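Local coordinates for glyoxalase family protein (Listeria monocytogenes, PDB 2P7M), which catalyses the hydration of the antibiotic fosfomycin and so confers resistance to it, at the interface of chains A and B. Numbering follows the deposited sequence. Chains: chain A/B, Glyoxalase family protein.

Contact 1: the interface of chains A and B. Residues chain A 63-64, 66, 68; chain B 61-64.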
loop_
_atom_site.group_PDB
_atom_site.type_symbol
_atom_site.label_atom_id
_atom_site.label_comp_id
_atom_site.label_asym_id
_atom_site.label_seq_id
_atom_site.Cartn_x
_atom_site.Cartn_y
_atom_site.Cartn_z
ATOM N N GLN A 63 -12.026 3.573 7.031
ATOM C CA GLN A 63 -10.844 4.082 7.714
ATOM C C GLN A 63 -10.846 5.598 7.582
ATOM O O GLN A 63 -11.227 6.127 6.531
ATOM C CB GLN A 63 -9.578 3.522 7.063
ATOM C CG GLN A 63 -8.291 3.811 7.829
ATOM C CD GLN A 63 -8.161 2.961 9.078
ATOM O OE1 GLN A 63 -8.393 3.428 10.197
ATOM N NE2 GLN A 63 -7.803 1.696 8.891
ATOM N N GLU A 64 -10.432 6.298 8.639
ATOM C CA GLU A 64 -10.382 7.754 8.588
ATOM C C GLU A 64 -9.287 8.109 7.592
ATOM O O GLU A 64 -8.351 7.329 7.401
ATOM C CB GLU A 64 -10.042 8.349 9.960
ATOM C CG GLU A 64 -8.588 8.177 10.398
ATOM C CD GLU A 64 -8.292 6.823 11.022
ATOM O OE1 GLU A 64 -9.101 5.886 10.866
ATOM O OE2 GLU A 64 -7.230 6.698 11.669
ATOM N N THR A 66 -5.993 9.446 5.923
ATOM C CA THR A 66 -4.614 9.619 6.379
ATOM C C THR A 66 -3.660 9.556 5.192
ATOM O O THR A 66 -4.082 9.303 4.060
ATOM C CB THR A 66 -4.185 8.524 7.397
ATOM O OG1 THR A 66 -4.129 7.249 6.746
ATOM C CG2 THR A 66 -5.164 8.452 8.557
ATOM N N ASN A 68 -1.440 7.350 4.839
ATOM C CA ASN A 68 -1.084 5.955 4.591
ATOM C C ASN A 68 -1.652 5.782 3.175
ATOM O O ASN A 68 -2.837 6.033 2.959
ATOM C CB ASN A 68 -1.829 5.013 5.553
ATOM C CG ASN A 68 -1.277 5.047 6.980
ATOM O OD1 ASN A 68 -0.267 4.408 7.289
ATOM N ND2 ASN A 68 -1.943 5.792 7.853
ATOM N N SER B 61 -1.035 7.033 14.623
ATOM C CA SER B 61 -1.384 5.660 14.277
ATOM C C SER B 61 -2.816 5.725 13.761
ATOM O O SER B 61 -3.495 6.731 13.960
ATOM C CB SER B 61 -1.342 4.751 15.511
ATOM O OG SER B 61 -0.115 4.864 16.207
ATOM N N LEU B 62 -3.272 4.672 13.090
ATOM C CA LEU B 62 -4.646 4.646 12.597
ATOM C C LEU B 62 -5.526 4.577 13.849
ATOM O O LEU B 62 -5.190 3.884 14.812
ATOM C CB LEU B 62 -4.875 3.429 11.683
ATOM C CG LEU B 62 -4.130 3.456 10.332
ATOM C CD1 LEU B 62 -4.374 2.154 9.575
ATOM C CD2 LEU B 62 -4.601 4.651 9.500
ATOM N N GLN B 63 -6.634 5.314 13.835
ATOM C CA GLN B 63 -7.550 5.376 14.970
ATOM C C GLN B 63 -8.278 4.075 15.285
ATOM O O GLN B 63 -8.501 3.749 16.449
ATOM C CB GLN B 63 -8.569 6.495 14.743
ATOM C CG GLN B 63 -7.998 7.892 14.937
ATOM C CD GLN B 63 -8.728 8.948 14.123
ATOM O OE1 GLN B 63 -9.959 8.975 14.076
ATOM N NE2 GLN B 63 -7.966 9.830 13.481
ATOM N N GLU B 64 -8.648 3.337 14.245
ATOM C CA GLU B 64 -9.355 2.075 14.415
ATOM C C GLU B 64 -8.790 1.060 13.436
ATOM O O GLU B 64 -8.139 1.425 12.461
ATOM C CB GLU B 64 -10.850 2.260 14.129
ATOM C CG GLU B 64 -11.566 3.242 15.037
ATOM C CD GLU B 64 -11.894 2.663 16.401
ATOM O OE1 GLU B 64 -12.510 3.385 17.215
ATOM O OE2 GLU B 64 -11.543 1.490 16.664
HETATM O O HOH W 1 -4.995 8.159 12.273
#
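A:Glu64 meets B:Gln63 in a loop-to-loop contact of a two-fold symmetric pair of identical chains, probably the working dimer, a worked example of how a carboxylate can tie one subunit to the backbone of its twin. The carboxylate oxygen A:Glu64 OE2 accepts from the backbone amide B:Gln63 N at 2.6 Å, on a nearly straight line of 179° at the hydrogen. The amide comes in on the syn side of the oxygen, 26° out of the carboxylate plane. Chi1 of 73° puts A:Glu64 CG in the crowded position between its own backbone N and carbonyl carbon, and a further bend at chi2 turns the acid toward chain B. The same OE2 touches water 1 at 2.7 Å, and this water in turn reaches the carbonyl oxygen B:Ser61 O. The B:Gln63 side chain crosses the acid obliquely, with its CB 3.7 Å from A:Glu64 CD. B:Leu62 fills the middle: its CD1 packs on the amide carbon A:Gln63 CD at 3.9 Å, while CD2 lies 4.0 Å from A:Thr66 CG2 and also touches A:Asn68 ND2. That ND2 donates to A:Thr66 OG1 at 2.9 Å, almost in the amide plane, which fixes the rotation of the amide. The placing of A:Gln63 OE1 against B:Glu64 O, two acceptors, is doubtful and suggests a turned amide. The site joins the loops that precede strand 69-73 and so probably supports the dimer.

Contact 2: the interface of chains A and B. Residues chain A 26-27, 50, 72-74, 78, 82, 119; chain B 1-3.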
loop_
_atom_site.group_PDB
_atom_site.type_symbol
_atom_site.label_atom_id
_atom_site.label_comp_id
_atom_site.label_asym_id
_atom_site.label_seq_id
_atom_site.Cartn_x
_atom_site.Cartn_y
_atom_site.Cartn_z
ATOM N N PHE A 26 -7.649 3.728 -13.679
ATOM C CA PHE A 26 -6.491 2.845 -13.713
ATOM C C PHE A 26 -6.522 1.802 -14.818
ATOM O O PHE A 26 -5.640 0.949 -14.873
ATOM C CB PHE A 26 -6.345 2.103 -12.380
ATOM C CG PHE A 26 -6.194 3.002 -11.186
ATOM C CD1 PHE A 26 -7.274 3.255 -10.347
ATOM C CD2 PHE A 26 -4.964 3.567 -10.876
ATOM C CE1 PHE A 26 -7.125 4.056 -9.212
ATOM C CE2 PHE A 26 -4.806 4.370 -9.746
ATOM C CZ PHE A 26 -5.887 4.615 -8.911
ATOM N N ASN A 27 -7.522 1.863 -15.694
ATOM C CA ASN A 27 -7.643 0.869 -16.760
ATOM C C ASN A 27 -7.556 -0.500 -16.105
ATOM O O ASN A 27 -6.944 -1.413 -16.649
ATOM C CB ASN A 27 -6.509 0.996 -17.786
ATOM C CG ASN A 27 -6.578 2.286 -18.583
ATOM O OD1 ASN A 27 -5.914 2.428 -19.607
ATOM N ND2 ASN A 27 -7.373 3.232 -18.112
ATOM N N ALA A 50 -1.588 -2.563 -13.535
ATOM C CA ALA A 50 -0.154 -2.429 -13.762
ATOM C C ALA A 50 0.627 -3.546 -13.084
ATOM O O ALA A 50 1.593 -3.296 -12.359
ATOM C CB ALA A 50 0.333 -1.066 -13.265
ATOM N N PHE A 72 1.405 4.767 -7.404
ATOM C CA PHE A 72 1.700 4.087 -8.657
ATOM C C PHE A 72 2.660 4.923 -9.480
ATOM O O PHE A 72 2.757 6.138 -9.300
ATOM C CB PHE A 72 0.424 3.851 -9.469
ATOM C CG PHE A 72 -0.540 2.917 -8.821
ATOM C CD1 PHE A 72 -1.532 3.399 -7.972
ATOM C CD2 PHE A 72 -0.453 1.546 -9.044
ATOM C CE1 PHE A 72 -2.424 2.527 -7.355
ATOM C CE2 PHE A 72 -1.341 0.666 -8.430
ATOM C CZ PHE A 72 -2.328 1.159 -7.584
ATOM N N GLN A 73 3.358 4.270 -10.397
ATOM C CA GLN A 73 4.316 4.961 -11.238
ATOM C C GLN A 73 3.741 5.383 -12.574
ATOM O O GLN A 73 3.075 4.598 -13.243
ATOM C CB GLN A 73 5.525 4.062 -11.504
ATOM C CG GLN A 73 6.589 4.711 -12.378
ATOM C CD GLN A 73 7.621 5.468 -11.568
ATOM O OE1 GLN A 73 8.295 4.883 -10.722
ATOM N NE2 GLN A 73 7.753 6.770 -11.822
ATOM N N ILE A 74 4.005 6.631 -12.946
ATOM C CA ILE A 74 3.594 7.173 -14.241
ATOM C C ILE A 74 4.800 7.969 -14.722
ATOM O O ILE A 74 5.743 8.188 -13.959
ATOM C CB ILE A 74 2.396 8.134 -14.142
ATOM C CG1 ILE A 74 2.708 9.245 -13.140
ATOM C CG2 ILE A 74 1.137 7.364 -13.768
ATOM C CD1 ILE A 74 1.714 10.379 -13.173
ATOM N N GLU A 78 2.985 12.311 -18.509
ATOM C CA GLU A 78 1.595 11.925 -18.273
ATOM C C GLU A 78 0.870 12.653 -17.150
ATOM O O GLU A 78 -0.331 12.448 -16.963
ATOM C CB GLU A 78 1.505 10.434 -17.975
ATOM C CG GLU A 78 2.188 9.542 -18.973
ATOM C CD GLU A 78 2.003 8.079 -18.637
ATOM O OE1 GLU A 78 0.987 7.492 -19.072
ATOM O OE2 GLU A 78 2.865 7.522 -17.924
ATOM N N TYR A 82 -3.333 12.617 -16.687
ATOM C CA TYR A 82 -4.040 11.986 -15.580
ATOM C C TYR A 82 -4.814 13.025 -14.790
ATOM O O TYR A 82 -5.901 12.744 -14.281
ATOM C CB TYR A 82 -3.076 11.216 -14.673
ATOM C CG TYR A 82 -2.837 9.802 -15.140
ATOM C CD1 TYR A 82 -1.684 9.462 -15.854
ATOM C CD2 TYR A 82 -3.792 8.811 -14.919
ATOM C CE1 TYR A 82 -1.494 8.171 -16.337
ATOM C CE2 TYR A 82 -3.609 7.518 -15.400
ATOM C CZ TYR A 82 -2.458 7.207 -16.109
ATOM O OH TYR A 82 -2.284 5.934 -16.596
ATOM N N LEU A 119 -0.054 9.205 -7.842
ATOM C CA LEU A 119 0.536 8.872 -9.134
ATOM C C LEU A 119 1.838 9.661 -9.086
ATOM O O LEU A 119 1.835 10.888 -9.142
ATOM C CB LEU A 119 -0.339 9.341 -10.299
ATOM C CG LEU A 119 -1.716 8.676 -10.396
ATOM C CD1 LEU A 119 -2.382 9.055 -11.728
ATOM C CD2 LEU A 119 -1.566 7.186 -10.295
ATOM N N MET B 1 0.849 5.018 -19.824
ATOM C CA MET B 1 -0.049 4.424 -18.791
ATOM C C MET B 1 0.744 3.970 -17.567
ATOM O O MET B 1 1.948 3.727 -17.655
ATOM C CB MET B 1 -0.808 3.232 -19.384
ATOM C CG MET B 1 -1.665 2.470 -18.383
ATOM S SD MET B 1 -2.485 1.048 -19.126
ATOM C CE MET B 1 -1.073 -0.043 -19.411
ATOM N N ILE B 2 0.060 3.867 -16.430
ATOM C CA ILE B 2 0.677 3.439 -15.175
ATOM C C ILE B 2 1.584 2.235 -15.404
ATOM O O ILE B 2 1.112 1.144 -15.721
ATOM C CB ILE B 2 -0.404 3.074 -14.146
ATOM C CG1 ILE B 2 -1.313 4.282 -13.921
ATOM C CG2 ILE B 2 0.239 2.633 -12.844
ATOM C CD1 ILE B 2 -2.486 4.003 -13.011
ATOM N N SER B 3 2.889 2.435 -15.233
ATOM C CA SER B 3 3.860 1.369 -15.454
ATOM C C SER B 3 3.960 0.340 -14.336
ATOM O O SER B 3 4.474 -0.759 -14.552
ATOM C CB SER B 3 5.242 1.967 -15.717
ATOM O OG SER B 3 5.742 2.627 -14.571
#
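In B:Ile2, CG1 stands anti to the carbonyl carbon (chi1 -58°) and CD1 continues in an extended line (chi2 175°), which drives the tip of the chain to A:Phe26, while CG2, anti to the backbone N, points to A:Phe72. The residue illustrates how a chain terminus is held by a hydrophobic plug and backbone bonds together. Its CD1 presses tightly on A:Phe26 CD2 at 3.3 Å. The CG2 branch rests 3.6 Å from A:Phe72 CB and also touches A:Ala50 CB. CG1 packs against both A:Ile74 CG2 and the phenol carbon A:Tyr82 CZ, which approach it from the same side, the latter 3.8 Å away. Polar bonds flank the plug along the backbone. B:Ile2 N donates to the phenol oxygen A:Tyr82 OH at 3.1 Å, and B:Ser3 N gives its hydrogen to A:Gln73 O at 2.9 Å, both bonds clearly bent. The terminal amine B:Met1 N reaches the carboxylate oxygen A:Glu78 OE1 on its syn side, 2.6 Å away, and the opposite charges expected there would strengthen the bond, although B:Met1 is poorly ordered. A:Glu78 CB lies in the plane of the A:Tyr82 ring, at its edge. In the fold, B:1-3 leads into strand 4-12 and docks on chain A beside strand 69-73, the 3-10 helix 76-78, helix 79-88 and the loop that follows helix 15-25.

Contact 3: the interface of chains A and B. Residues chain A 66, 68; chain B 9-11, 62, 115.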
loop_
_atom_site.group_PDB
_atom_site.type_symbol
_atom_site.label_atom_id
_atom_site.label_comp_id
_atom_site.label_asym_id
_atom_site.label_seq_id
_atom_site.Cartn_x
_atom_site.Cartn_y
_atom_site.Cartn_z
ATOM N N THR A 66 -5.993 9.446 5.923
ATOM C CA THR A 66 -4.614 9.619 6.379
ATOM C C THR A 66 -3.660 9.556 5.192
ATOM O O THR A 66 -4.082 9.303 4.060
ATOM C CB THR A 66 -4.185 8.524 7.397
ATOM O OG1 THR A 66 -4.129 7.249 6.746
ATOM C CG2 THR A 66 -5.164 8.452 8.557
ATOM N N ASN A 68 -1.440 7.350 4.839
ATOM C CA ASN A 68 -1.084 5.955 4.591
ATOM C C ASN A 68 -1.652 5.782 3.175
ATOM O O ASN A 68 -2.837 6.033 2.959
ATOM C CB ASN A 68 -1.829 5.013 5.553
ATOM C CG ASN A 68 -1.277 5.047 6.980
ATOM O OD1 ASN A 68 -0.267 4.408 7.289
ATOM N ND2 ASN A 68 -1.943 5.792 7.853
ATOM N N THR B 9 3.363 4.031 1.315
ATOM C CA THR B 9 3.660 4.918 2.424
ATOM C C THR B 9 2.826 4.593 3.659
ATOM O O THR B 9 1.602 4.467 3.590
ATOM C CB THR B 9 3.427 6.382 2.002
ATOM O OG1 THR B 9 4.376 6.734 0.980
ATOM C CG2 THR B 9 3.577 7.324 3.195
ATOM N N LEU B 10 3.505 4.452 4.790
ATOM C CA LEU B 10 2.835 4.148 6.045
ATOM C C LEU B 10 3.176 5.202 7.100
ATOM O O LEU B 10 4.310 5.697 7.165
ATOM C CB LEU B 10 3.260 2.764 6.545
ATOM C CG LEU B 10 2.943 1.548 5.685
ATOM C CD1 LEU B 10 3.617 0.323 6.287
ATOM C CD2 LEU B 10 1.439 1.361 5.593
ATOM N N ILE B 11 2.193 5.544 7.925
ATOM C CA ILE B 11 2.394 6.524 8.985
ATOM C C ILE B 11 2.445 5.771 10.321
ATOM O O ILE B 11 1.564 4.966 10.627
ATOM C CB ILE B 11 1.242 7.568 9.001
ATOM C CG1 ILE B 11 1.117 8.223 7.620
ATOM C CG2 ILE B 11 1.501 8.635 10.067
ATOM C CD1 ILE B 11 2.359 8.964 7.179
ATOM N N LEU B 62 -3.272 4.672 13.090
ATOM C CA LEU B 62 -4.646 4.646 12.597
ATOM C C LEU B 62 -5.526 4.577 13.849
ATOM O O LEU B 62 -5.190 3.884 14.812
ATOM C CB LEU B 62 -4.875 3.429 11.683
ATOM C CG LEU B 62 -4.130 3.456 10.332
ATOM C CD1 LEU B 62 -4.374 2.154 9.575
ATOM C CD2 LEU B 62 -4.601 4.651 9.500
ATOM N N HIS B 115 -2.112 -1.210 11.711
ATOM C CA HIS B 115 -2.040 -1.548 10.292
ATOM C C HIS B 115 -2.177 -3.061 10.215
ATOM O O HIS B 115 -1.401 -3.789 10.833
ATOM C CB HIS B 115 -0.684 -1.196 9.672
ATOM C CG HIS B 115 -0.384 0.265 9.618
ATOM N ND1 HIS B 115 0.715 0.816 10.242
ATOM C CD2 HIS B 115 -0.997 1.283 8.970
ATOM C CE1 HIS B 115 0.766 2.108 9.980
ATOM N NE2 HIS B 115 -0.261 2.417 9.211
HETATM O O HOH W 2 -1.088 5.423 10.594
#
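A:Asn68 inserts its amide between B:Ile11 and B:His115 in a dimer of the glyoxalase/bleomycin-resistance superfamily, an example of an asparagine that takes up a backbone amide of a partner's strand. Hydrogen bonds dominate. The amide oxygen A:Asn68 OD1 accepts from the backbone B:Ile11 N at 2.8 Å and from the imidazole B:His115 NE2, also at 2.8 Å. These two donors come from opposite faces of the amide plane, each well above it and away from the lone-pair directions, and so hold the oxygen from both sides. The bond from B:Ile11 N is fairly straight, while that from the imidazole is bent to 141° at the hydrogen. With CG anti to its own carbonyl carbon (chi1 -74°), A:Asn68 sends its amide into chain B, where it is turned 69° from the imidazole plane.

Water carries a third link: A:Asn68 ND2 contacts water 2 at 2.9 Å, and water 2 lies 2.7 Å from the carbonyl oxygen B:Ile11 O. This carbonyl also sits at the edge of the imidazole, in its plane.

Apolar packing is slighter. B:Ile11 CG1 comes within 4.0 Å of A:Asn68 CG. B:Leu10 CD2 lies over one face of the B:His115 ring, 4.1 Å above it and toward the rim, where it may steady the ring.

Contact 1 and contact 3 are neighbours, their C-alpha centres about 7 Å apart, and they share A:Thr66, A:Asn68 and B:Leu62. Contact 2 is remote, about 25 Å from contact 1 and 22 Å from contact 3. Strand 4-12 of chain B nevertheless connects the two regions: contact 2 holds the residues just ahead of it and contact 3 its far end. Contact 3 lies about 12 Å from B:Glu44, the likely proton acceptor, and A:Asn68 precedes A:His69, a likely manganese ligand, so dimer assembly may bear on the active site. Two-fold symmetry repeats every contact.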